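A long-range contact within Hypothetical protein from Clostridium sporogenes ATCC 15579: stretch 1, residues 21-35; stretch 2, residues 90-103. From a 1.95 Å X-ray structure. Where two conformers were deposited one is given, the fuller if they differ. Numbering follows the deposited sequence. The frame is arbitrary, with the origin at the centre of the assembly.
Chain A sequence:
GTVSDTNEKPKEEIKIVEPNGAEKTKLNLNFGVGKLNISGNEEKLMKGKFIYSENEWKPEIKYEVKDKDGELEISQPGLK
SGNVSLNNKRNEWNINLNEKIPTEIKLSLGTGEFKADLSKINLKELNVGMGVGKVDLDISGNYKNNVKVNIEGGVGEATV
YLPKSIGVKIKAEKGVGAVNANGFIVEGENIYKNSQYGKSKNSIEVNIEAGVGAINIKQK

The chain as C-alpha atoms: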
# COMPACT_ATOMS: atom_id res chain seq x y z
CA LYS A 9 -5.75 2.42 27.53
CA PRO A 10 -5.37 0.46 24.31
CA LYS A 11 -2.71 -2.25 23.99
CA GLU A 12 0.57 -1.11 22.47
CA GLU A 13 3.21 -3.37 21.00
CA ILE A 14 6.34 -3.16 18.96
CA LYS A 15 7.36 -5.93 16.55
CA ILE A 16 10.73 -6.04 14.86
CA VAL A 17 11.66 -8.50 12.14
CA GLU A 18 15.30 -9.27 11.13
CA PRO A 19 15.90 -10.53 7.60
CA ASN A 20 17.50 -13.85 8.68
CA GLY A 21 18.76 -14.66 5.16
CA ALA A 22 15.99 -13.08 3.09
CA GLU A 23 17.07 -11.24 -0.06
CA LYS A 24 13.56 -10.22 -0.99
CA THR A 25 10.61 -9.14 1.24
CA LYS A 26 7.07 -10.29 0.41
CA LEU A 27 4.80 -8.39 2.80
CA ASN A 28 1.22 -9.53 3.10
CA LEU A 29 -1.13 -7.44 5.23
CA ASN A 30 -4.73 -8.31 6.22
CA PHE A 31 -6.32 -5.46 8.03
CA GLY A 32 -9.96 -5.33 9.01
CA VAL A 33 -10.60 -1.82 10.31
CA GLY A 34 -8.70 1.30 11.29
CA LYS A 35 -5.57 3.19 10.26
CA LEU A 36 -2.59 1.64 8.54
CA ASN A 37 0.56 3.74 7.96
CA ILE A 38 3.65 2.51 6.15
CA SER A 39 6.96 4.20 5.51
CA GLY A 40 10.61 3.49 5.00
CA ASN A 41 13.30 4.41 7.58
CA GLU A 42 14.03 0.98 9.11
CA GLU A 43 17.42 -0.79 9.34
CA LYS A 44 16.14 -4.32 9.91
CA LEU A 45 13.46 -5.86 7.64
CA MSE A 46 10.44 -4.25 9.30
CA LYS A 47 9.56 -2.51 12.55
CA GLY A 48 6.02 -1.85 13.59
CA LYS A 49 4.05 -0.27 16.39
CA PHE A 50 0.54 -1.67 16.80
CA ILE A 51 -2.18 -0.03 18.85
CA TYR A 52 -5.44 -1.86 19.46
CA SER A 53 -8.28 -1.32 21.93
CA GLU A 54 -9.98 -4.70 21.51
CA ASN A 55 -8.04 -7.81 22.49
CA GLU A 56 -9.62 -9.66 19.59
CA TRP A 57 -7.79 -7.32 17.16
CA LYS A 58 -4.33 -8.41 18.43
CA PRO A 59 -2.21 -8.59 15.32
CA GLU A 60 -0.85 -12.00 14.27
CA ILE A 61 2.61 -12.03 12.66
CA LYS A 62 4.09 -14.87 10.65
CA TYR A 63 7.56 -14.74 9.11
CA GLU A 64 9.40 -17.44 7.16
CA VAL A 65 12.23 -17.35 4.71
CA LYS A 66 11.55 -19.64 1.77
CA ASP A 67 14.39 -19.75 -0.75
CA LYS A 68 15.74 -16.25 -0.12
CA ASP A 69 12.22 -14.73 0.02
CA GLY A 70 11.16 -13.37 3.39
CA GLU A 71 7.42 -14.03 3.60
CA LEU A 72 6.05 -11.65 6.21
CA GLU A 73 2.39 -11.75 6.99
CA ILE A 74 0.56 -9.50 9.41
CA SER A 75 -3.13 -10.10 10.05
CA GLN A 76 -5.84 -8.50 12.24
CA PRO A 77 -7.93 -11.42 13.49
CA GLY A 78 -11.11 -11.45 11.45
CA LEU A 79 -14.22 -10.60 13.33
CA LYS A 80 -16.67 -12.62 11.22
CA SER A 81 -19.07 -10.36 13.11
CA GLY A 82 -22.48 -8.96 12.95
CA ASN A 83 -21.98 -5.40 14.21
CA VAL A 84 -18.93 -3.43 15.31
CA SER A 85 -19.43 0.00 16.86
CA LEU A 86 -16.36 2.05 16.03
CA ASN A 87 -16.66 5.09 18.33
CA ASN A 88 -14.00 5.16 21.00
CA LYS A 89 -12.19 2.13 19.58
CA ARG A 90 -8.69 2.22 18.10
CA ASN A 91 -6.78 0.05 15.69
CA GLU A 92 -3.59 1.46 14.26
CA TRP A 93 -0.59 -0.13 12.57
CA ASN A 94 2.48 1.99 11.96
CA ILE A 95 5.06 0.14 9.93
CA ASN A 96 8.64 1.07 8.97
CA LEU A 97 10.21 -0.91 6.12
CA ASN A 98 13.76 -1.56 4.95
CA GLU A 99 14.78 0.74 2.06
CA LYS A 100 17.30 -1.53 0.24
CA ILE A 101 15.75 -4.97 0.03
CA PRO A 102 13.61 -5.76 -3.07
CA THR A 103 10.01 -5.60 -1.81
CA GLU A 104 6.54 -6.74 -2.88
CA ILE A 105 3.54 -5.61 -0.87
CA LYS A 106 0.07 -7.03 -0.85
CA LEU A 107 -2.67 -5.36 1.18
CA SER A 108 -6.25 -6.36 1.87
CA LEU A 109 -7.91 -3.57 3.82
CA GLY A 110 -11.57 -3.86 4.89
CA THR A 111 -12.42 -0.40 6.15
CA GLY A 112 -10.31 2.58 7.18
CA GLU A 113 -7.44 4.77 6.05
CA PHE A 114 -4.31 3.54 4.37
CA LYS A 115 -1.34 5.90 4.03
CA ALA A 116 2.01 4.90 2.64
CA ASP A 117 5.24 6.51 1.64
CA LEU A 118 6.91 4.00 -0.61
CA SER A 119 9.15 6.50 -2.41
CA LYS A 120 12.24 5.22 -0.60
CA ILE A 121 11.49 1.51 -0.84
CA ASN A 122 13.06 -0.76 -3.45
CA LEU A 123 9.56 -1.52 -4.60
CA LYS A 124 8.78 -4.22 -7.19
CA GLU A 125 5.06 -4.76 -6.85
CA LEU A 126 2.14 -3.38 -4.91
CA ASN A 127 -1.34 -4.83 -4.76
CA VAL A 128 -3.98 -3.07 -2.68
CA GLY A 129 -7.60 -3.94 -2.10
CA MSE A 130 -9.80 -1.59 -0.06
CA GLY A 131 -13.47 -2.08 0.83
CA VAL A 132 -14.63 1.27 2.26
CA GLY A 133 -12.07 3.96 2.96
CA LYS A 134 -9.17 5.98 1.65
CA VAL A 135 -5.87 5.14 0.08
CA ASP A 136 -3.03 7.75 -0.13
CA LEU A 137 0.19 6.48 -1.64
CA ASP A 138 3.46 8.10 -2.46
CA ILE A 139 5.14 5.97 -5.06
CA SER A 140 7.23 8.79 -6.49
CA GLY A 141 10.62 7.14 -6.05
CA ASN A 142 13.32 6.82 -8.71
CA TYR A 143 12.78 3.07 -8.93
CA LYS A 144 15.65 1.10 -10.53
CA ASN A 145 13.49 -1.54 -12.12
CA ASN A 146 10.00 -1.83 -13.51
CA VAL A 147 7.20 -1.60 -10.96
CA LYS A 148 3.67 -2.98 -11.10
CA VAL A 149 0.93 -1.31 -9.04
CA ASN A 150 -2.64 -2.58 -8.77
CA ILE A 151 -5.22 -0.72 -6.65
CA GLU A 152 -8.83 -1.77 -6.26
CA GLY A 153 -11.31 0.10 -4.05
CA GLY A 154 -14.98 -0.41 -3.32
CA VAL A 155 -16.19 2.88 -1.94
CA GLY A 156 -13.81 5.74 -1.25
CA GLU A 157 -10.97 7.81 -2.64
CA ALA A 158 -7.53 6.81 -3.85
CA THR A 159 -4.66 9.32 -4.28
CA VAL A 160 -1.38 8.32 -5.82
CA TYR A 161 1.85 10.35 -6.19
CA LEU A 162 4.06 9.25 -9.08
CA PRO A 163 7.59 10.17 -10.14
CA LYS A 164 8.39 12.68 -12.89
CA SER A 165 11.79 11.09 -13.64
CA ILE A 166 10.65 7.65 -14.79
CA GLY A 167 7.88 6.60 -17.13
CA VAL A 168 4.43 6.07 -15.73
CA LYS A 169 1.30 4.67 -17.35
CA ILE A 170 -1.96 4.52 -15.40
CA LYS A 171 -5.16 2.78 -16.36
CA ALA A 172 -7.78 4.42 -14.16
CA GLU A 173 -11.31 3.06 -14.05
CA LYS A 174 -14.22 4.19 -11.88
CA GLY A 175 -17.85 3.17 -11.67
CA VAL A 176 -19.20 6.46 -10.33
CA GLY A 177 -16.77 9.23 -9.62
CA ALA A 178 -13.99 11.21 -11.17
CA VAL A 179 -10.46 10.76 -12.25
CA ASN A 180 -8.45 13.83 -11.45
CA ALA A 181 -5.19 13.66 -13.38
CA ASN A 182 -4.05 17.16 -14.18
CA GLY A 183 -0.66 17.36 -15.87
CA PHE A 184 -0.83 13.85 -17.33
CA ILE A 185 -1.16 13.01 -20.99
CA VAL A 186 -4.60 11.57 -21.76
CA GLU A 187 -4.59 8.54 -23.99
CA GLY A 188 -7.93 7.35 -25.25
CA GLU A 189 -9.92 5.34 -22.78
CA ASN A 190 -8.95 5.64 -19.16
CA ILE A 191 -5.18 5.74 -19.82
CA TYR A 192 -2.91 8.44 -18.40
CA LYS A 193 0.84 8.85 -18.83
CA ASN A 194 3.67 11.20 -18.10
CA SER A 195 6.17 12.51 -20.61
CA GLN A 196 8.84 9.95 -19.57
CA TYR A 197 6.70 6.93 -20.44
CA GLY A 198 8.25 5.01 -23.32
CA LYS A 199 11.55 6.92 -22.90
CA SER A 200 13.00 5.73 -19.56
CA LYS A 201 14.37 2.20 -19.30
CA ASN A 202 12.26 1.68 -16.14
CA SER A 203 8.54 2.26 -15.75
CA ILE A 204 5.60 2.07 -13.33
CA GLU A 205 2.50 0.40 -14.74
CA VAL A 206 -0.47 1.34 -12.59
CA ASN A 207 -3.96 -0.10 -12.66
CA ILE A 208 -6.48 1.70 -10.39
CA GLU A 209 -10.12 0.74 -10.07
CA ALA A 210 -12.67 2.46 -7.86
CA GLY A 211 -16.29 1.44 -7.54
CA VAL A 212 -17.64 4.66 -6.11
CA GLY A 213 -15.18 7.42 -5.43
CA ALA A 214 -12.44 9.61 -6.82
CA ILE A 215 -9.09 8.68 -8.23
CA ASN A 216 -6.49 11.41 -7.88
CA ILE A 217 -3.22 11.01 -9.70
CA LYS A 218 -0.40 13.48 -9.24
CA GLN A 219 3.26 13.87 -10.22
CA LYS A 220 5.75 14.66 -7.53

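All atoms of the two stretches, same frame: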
# COMPACT_ATOMS: atom_id res chain seq x y z
N GLY A 21 18.49 -14.00 6.43
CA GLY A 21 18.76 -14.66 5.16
C GLY A 21 17.90 -14.25 3.98
O GLY A 21 18.18 -14.65 2.87
N ALA A 22 16.85 -13.48 4.21
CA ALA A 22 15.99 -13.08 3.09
C ALA A 22 16.73 -12.06 2.19
O ALA A 22 17.46 -11.21 2.67
CB ALA A 22 14.68 -12.49 3.62
N GLU A 23 16.50 -12.17 0.89
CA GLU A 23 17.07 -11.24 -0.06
C GLU A 23 15.95 -10.55 -0.79
O GLU A 23 16.19 -9.67 -1.60
CB GLU A 23 17.96 -12.00 -1.04
CG GLU A 23 19.11 -12.70 -0.33
CD GLU A 23 20.06 -13.38 -1.28
OE1 GLU A 23 19.61 -13.84 -2.36
OE2 GLU A 23 21.26 -13.46 -0.93
N LYS A 24 14.71 -10.95 -0.52
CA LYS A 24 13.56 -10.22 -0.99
C LYS A 24 12.51 -10.26 0.14
O LYS A 24 12.44 -11.23 0.89
CB LYS A 24 13.05 -10.81 -2.31
CG LYS A 24 11.73 -10.17 -2.81
CD LYS A 24 11.05 -10.94 -3.94
CE LYS A 24 11.27 -10.27 -5.29
NZ LYS A 24 10.56 -10.98 -6.39
N THR A 25 11.74 -9.18 0.30
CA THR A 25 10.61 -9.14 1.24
C THR A 25 9.29 -9.28 0.46
O THR A 25 9.06 -8.55 -0.51
CB THR A 25 10.52 -7.81 2.00
OG1 THR A 25 11.67 -7.65 2.83
CG2 THR A 25 9.30 -7.77 2.89
N LYS A 26 8.44 -10.20 0.90
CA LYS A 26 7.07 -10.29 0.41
C LYS A 26 6.14 -10.04 1.60
O LYS A 26 5.98 -10.89 2.46
CB LYS A 26 6.79 -11.65 -0.21
CG LYS A 26 7.54 -11.91 -1.51
CD LYS A 26 6.97 -13.14 -2.25
CE LYS A 26 7.56 -13.29 -3.66
NZ LYS A 26 6.80 -14.27 -4.49
N LEU A 27 5.60 -8.84 1.67
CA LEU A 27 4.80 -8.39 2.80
C LEU A 27 3.33 -8.57 2.45
O LEU A 27 2.86 -8.15 1.37
CB LEU A 27 5.10 -6.92 3.12
CG LEU A 27 4.31 -6.24 4.24
CD1 LEU A 27 4.59 -6.91 5.53
CD2 LEU A 27 4.63 -4.74 4.34
N ASN A 28 2.62 -9.26 3.33
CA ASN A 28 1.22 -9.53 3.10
C ASN A 28 0.45 -9.07 4.31
O ASN A 28 0.68 -9.55 5.42
CB ASN A 28 1.01 -11.02 2.76
CG ASN A 28 -0.47 -11.36 2.54
OD1 ASN A 28 -1.20 -10.60 1.94
ND2 ASN A 28 -0.90 -12.51 3.03
N LEU A 29 -0.42 -8.08 4.12
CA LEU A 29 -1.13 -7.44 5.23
C LEU A 29 -2.66 -7.64 5.11
O LEU A 29 -3.26 -7.41 4.06
CB LEU A 29 -0.81 -5.94 5.29
CG LEU A 29 0.64 -5.53 5.49
CD1 LEU A 29 0.88 -4.03 5.42
CD2 LEU A 29 1.19 -6.00 6.82
N ASN A 30 -3.27 -8.14 6.17
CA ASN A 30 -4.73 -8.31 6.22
C ASN A 30 -5.27 -7.52 7.36
O ASN A 30 -5.00 -7.85 8.50
CB ASN A 30 -5.11 -9.76 6.42
CG ASN A 30 -4.53 -10.61 5.36
OD1 ASN A 30 -4.89 -10.48 4.21
ND2 ASN A 30 -3.59 -11.48 5.73
N PHE A 31 -6.02 -6.47 7.05
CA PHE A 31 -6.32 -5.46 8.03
C PHE A 31 -7.80 -5.22 7.94
O PHE A 31 -8.29 -4.87 6.88
CB PHE A 31 -5.53 -4.22 7.64
CG PHE A 31 -5.60 -3.09 8.64
CD1 PHE A 31 -4.74 -3.07 9.73
CD2 PHE A 31 -6.47 -2.01 8.45
CE1 PHE A 31 -4.77 -2.01 10.63
CE2 PHE A 31 -6.50 -0.95 9.35
CZ PHE A 31 -5.64 -0.94 10.44
N GLY A 32 -8.51 -5.43 9.03
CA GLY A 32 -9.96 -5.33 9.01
C GLY A 32 -10.46 -3.91 9.08
O GLY A 32 -11.23 -3.49 8.22
N VAL A 33 -10.06 -3.16 10.11
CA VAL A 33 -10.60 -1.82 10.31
C VAL A 33 -9.58 -0.95 11.01
O VAL A 33 -8.82 -1.42 11.86
CB VAL A 33 -11.98 -1.83 11.07
CG1 VAL A 33 -11.86 -2.48 12.43
CG2 VAL A 33 -12.45 -0.44 11.27
N GLY A 34 -9.52 0.31 10.61
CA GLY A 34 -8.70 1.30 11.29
C GLY A 34 -7.74 2.06 10.39
O GLY A 34 -8.05 2.42 9.26
N LYS A 35 -6.56 2.35 10.94
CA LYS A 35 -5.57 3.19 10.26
C LYS A 35 -4.28 2.41 10.09
O LYS A 35 -3.73 1.84 11.04
CB LYS A 35 -5.32 4.47 11.06
CG LYS A 35 -6.55 5.39 11.16
CD LYS A 35 -6.31 6.52 12.14
CE LYS A 35 -7.35 7.63 12.03
NZ LYS A 35 -8.68 7.23 12.58
N ARG A 90 -9.92 1.85 18.78
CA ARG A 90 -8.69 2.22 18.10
C ARG A 90 -8.02 0.99 17.55
O ARG A 90 -7.89 -0.02 18.26
CB ARG A 90 -7.70 2.85 19.07
CG ARG A 90 -7.51 4.30 18.86
CD ARG A 90 -6.37 4.80 19.70
NE ARG A 90 -5.25 5.20 18.88
CZ ARG A 90 -4.09 5.64 19.37
NH1 ARG A 90 -3.91 5.74 20.69
NH2 ARG A 90 -3.12 5.98 18.56
N ASN A 91 -7.60 1.08 16.31
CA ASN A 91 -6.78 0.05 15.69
C ASN A 91 -5.85 0.70 14.69
O ASN A 91 -6.26 1.14 13.60
CB ASN A 91 -7.63 -1.00 14.97
CG ASN A 91 -6.81 -2.23 14.62
OD1 ASN A 91 -6.26 -2.88 15.51
ND2 ASN A 91 -6.74 -2.57 13.34
N GLU A 92 -4.58 0.75 15.05
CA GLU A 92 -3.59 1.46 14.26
C GLU A 92 -2.31 0.63 14.12
O GLU A 92 -1.78 0.11 15.11
CB GLU A 92 -3.31 2.84 14.88
CG GLU A 92 -2.40 3.77 14.07
CD GLU A 92 -2.07 5.08 14.83
OE1 GLU A 92 -2.89 6.02 14.76
OE2 GLU A 92 -1.03 5.16 15.51
N TRP A 93 -1.83 0.53 12.88
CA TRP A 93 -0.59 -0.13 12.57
C TRP A 93 0.34 0.89 11.91
O TRP A 93 0.02 1.50 10.87
CB TRP A 93 -0.78 -1.31 11.61
CG TRP A 93 -1.58 -2.48 12.11
CD1 TRP A 93 -2.27 -2.60 13.30
CD2 TRP A 93 -1.82 -3.69 11.38
NE1 TRP A 93 -2.90 -3.83 13.35
CE2 TRP A 93 -2.66 -4.50 12.17
CE3 TRP A 93 -1.39 -4.15 10.13
CZ2 TRP A 93 -3.07 -5.77 11.75
CZ3 TRP A 93 -1.82 -5.40 9.71
CH2 TRP A 93 -2.65 -6.19 10.52
N ASN A 94 1.49 1.07 12.51
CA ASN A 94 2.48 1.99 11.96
C ASN A 94 3.73 1.23 11.66
O ASN A 94 4.38 0.75 12.58
CB ASN A 94 2.76 3.08 12.99
CG ASN A 94 1.52 3.82 13.39
OD1 ASN A 94 0.98 4.56 12.60
ND2 ASN A 94 1.04 3.57 14.60
N ILE A 95 4.03 1.06 10.38
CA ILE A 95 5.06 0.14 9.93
C ILE A 95 6.22 0.86 9.24
O ILE A 95 5.98 1.70 8.36
CB ILE A 95 4.43 -0.89 8.96
CG1 ILE A 95 3.43 -1.77 9.76
CG2 ILE A 95 5.50 -1.75 8.28
CD1 ILE A 95 2.63 -2.69 8.89
N ASN A 96 7.45 0.56 9.65
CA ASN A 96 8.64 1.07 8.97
C ASN A 96 9.30 -0.09 8.23
O ASN A 96 9.53 -1.16 8.82
CB ASN A 96 9.72 1.70 9.90
CG ASN A 96 9.24 2.84 10.77
OD1 ASN A 96 9.71 2.96 11.93
ND2 ASN A 96 8.37 3.70 10.27
N LEU A 97 9.65 0.13 6.96
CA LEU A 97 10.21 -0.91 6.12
C LEU A 97 11.64 -0.60 5.66
O LEU A 97 12.03 0.56 5.50
CB LEU A 97 9.36 -1.08 4.84
CG LEU A 97 7.95 -1.68 5.03
CD1 LEU A 97 7.28 -1.81 3.66
CD2 LEU A 97 8.03 -3.00 5.75
N ASN A 98 12.40 -1.67 5.41
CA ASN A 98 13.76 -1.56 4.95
C ASN A 98 13.75 -0.91 3.57
O ASN A 98 12.85 -1.20 2.76
CB ASN A 98 14.38 -2.94 4.85
CG ASN A 98 15.84 -2.88 4.49
OD1 ASN A 98 16.23 -2.91 3.31
ND2 ASN A 98 16.67 -2.75 5.52
N GLU A 99 14.72 -0.03 3.31
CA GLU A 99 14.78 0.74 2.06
C GLU A 99 15.61 0.11 0.92
O GLU A 99 15.54 0.59 -0.23
CB GLU A 99 15.30 2.15 2.34
CG GLU A 99 14.33 2.92 3.19
CD GLU A 99 14.75 4.34 3.47
OE1 GLU A 99 15.78 4.82 2.94
OE2 GLU A 99 14.02 4.98 4.26
N LYS A 100 16.38 -0.93 1.23
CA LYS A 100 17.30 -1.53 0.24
C LYS A 100 16.79 -2.84 -0.35
O LYS A 100 16.99 -3.14 -1.54
CB LYS A 100 18.70 -1.77 0.86
CG LYS A 100 19.45 -0.49 1.22
CD LYS A 100 20.93 -0.75 1.52
CE LYS A 100 21.74 0.54 1.72
NZ LYS A 100 21.76 1.40 0.51
N ILE A 101 16.15 -3.64 0.48
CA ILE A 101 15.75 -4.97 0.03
C ILE A 101 14.61 -4.90 -1.01
O ILE A 101 13.65 -4.12 -0.85
CB ILE A 101 15.39 -5.84 1.23
CG1 ILE A 101 15.32 -7.30 0.82
CG2 ILE A 101 14.10 -5.38 1.89
CD1 ILE A 101 15.17 -8.28 2.00
N PRO A 102 14.73 -5.68 -2.12
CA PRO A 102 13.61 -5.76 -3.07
C PRO A 102 12.33 -6.17 -2.37
O PRO A 102 12.36 -7.16 -1.64
CB PRO A 102 14.07 -6.87 -4.03
CG PRO A 102 15.55 -6.81 -3.99
CD PRO A 102 15.89 -6.48 -2.57
N THR A 103 11.23 -5.45 -2.60
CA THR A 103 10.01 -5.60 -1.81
C THR A 103 8.74 -5.67 -2.65
O THR A 103 8.56 -4.89 -3.57
CB THR A 103 9.86 -4.40 -0.83
OG1 THR A 103 10.96 -4.40 0.08
CG2 THR A 103 8.58 -4.49 -0.02

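The strands 24-32 and 91-98 run roughly antiparallel, at 155°, with axes 9.4 Å apart at their closest. That is too far for backbone pairing, so their middles meet through side chains, while the backbones bond at the two ends of the contact, each time in parallel register. At one end Thr25 N donates to Pro102 O (2.9 Å). At the other, beyond the corner at Val33 and Gly34, Lys35 N donates to Asn91 O (2.9 Å) and Trp93 N to Lys35 O (3.0 Å), so Lys35 straddles two residues.

Between these ends the side chains form an apolar layer. Leu27 (chi1 t, chi2 p) and Leu97 (m, t) both point toward the opposing stretch, and Leu27 CD2 lies 4.0 Å from Leu97 CD1. Leu29 takes the m, t rotamer; both its methyls reach Ile95 CD1 (CD1 at 4.1 Å and CD2 at 4.2 Å), and CD2 also lies 4.2 Å from Trp93 CZ3. Branched aliphatic chains suit this layer because they fill space without bringing polar atoms that would need partners.

The CA-to-CB bond of Phe31 points sideways relative to stretch 2, but with chi1 t the ring comes nearer to it, and its edge meets the face of Trp93. Phe31 CD1 is 3.4 Å from Trp93 CD2, and the planes stand at 82°. Here the slightly positive ring hydrogens of Phe31 face the electron-rich indole, while Trp93, with chi1 m, also touches Leu29.

Asn91 is buried and polar, yet its amide has a partner. With chi1 t its side chain approaches the corner, and ND2 donates to Val33 O (2.8 Å). The side chain thus ties down the turn while the backbone oxygen of the same residue holds Lys35. Gly34 fits between: its phi/psi of 128/-144 calls for glycine, and a CB there would clash with Asn91 O. Without one, Gly34 CA makes a CA-H...O contact with Asn91 O at 3.4 Å.

Lys35 and Glu92 lie on the same face, but the lysine's end leads away. Glu92 instead accepts from Asn94, ND2 to OE2 at 2.8 Å.

At the far end Ile101, extended in the t, t rotamer, points toward stretch 1; its CG2 packs 3.5 Å from Thr25 OG1. Its backbone is held from within, since Asn98 OD1 accepts from both Lys100 N and Ile101 N (each 2.9 Å), and Thr103 OG1, with chi1 m, donates to Ile101 O (2.9 Å).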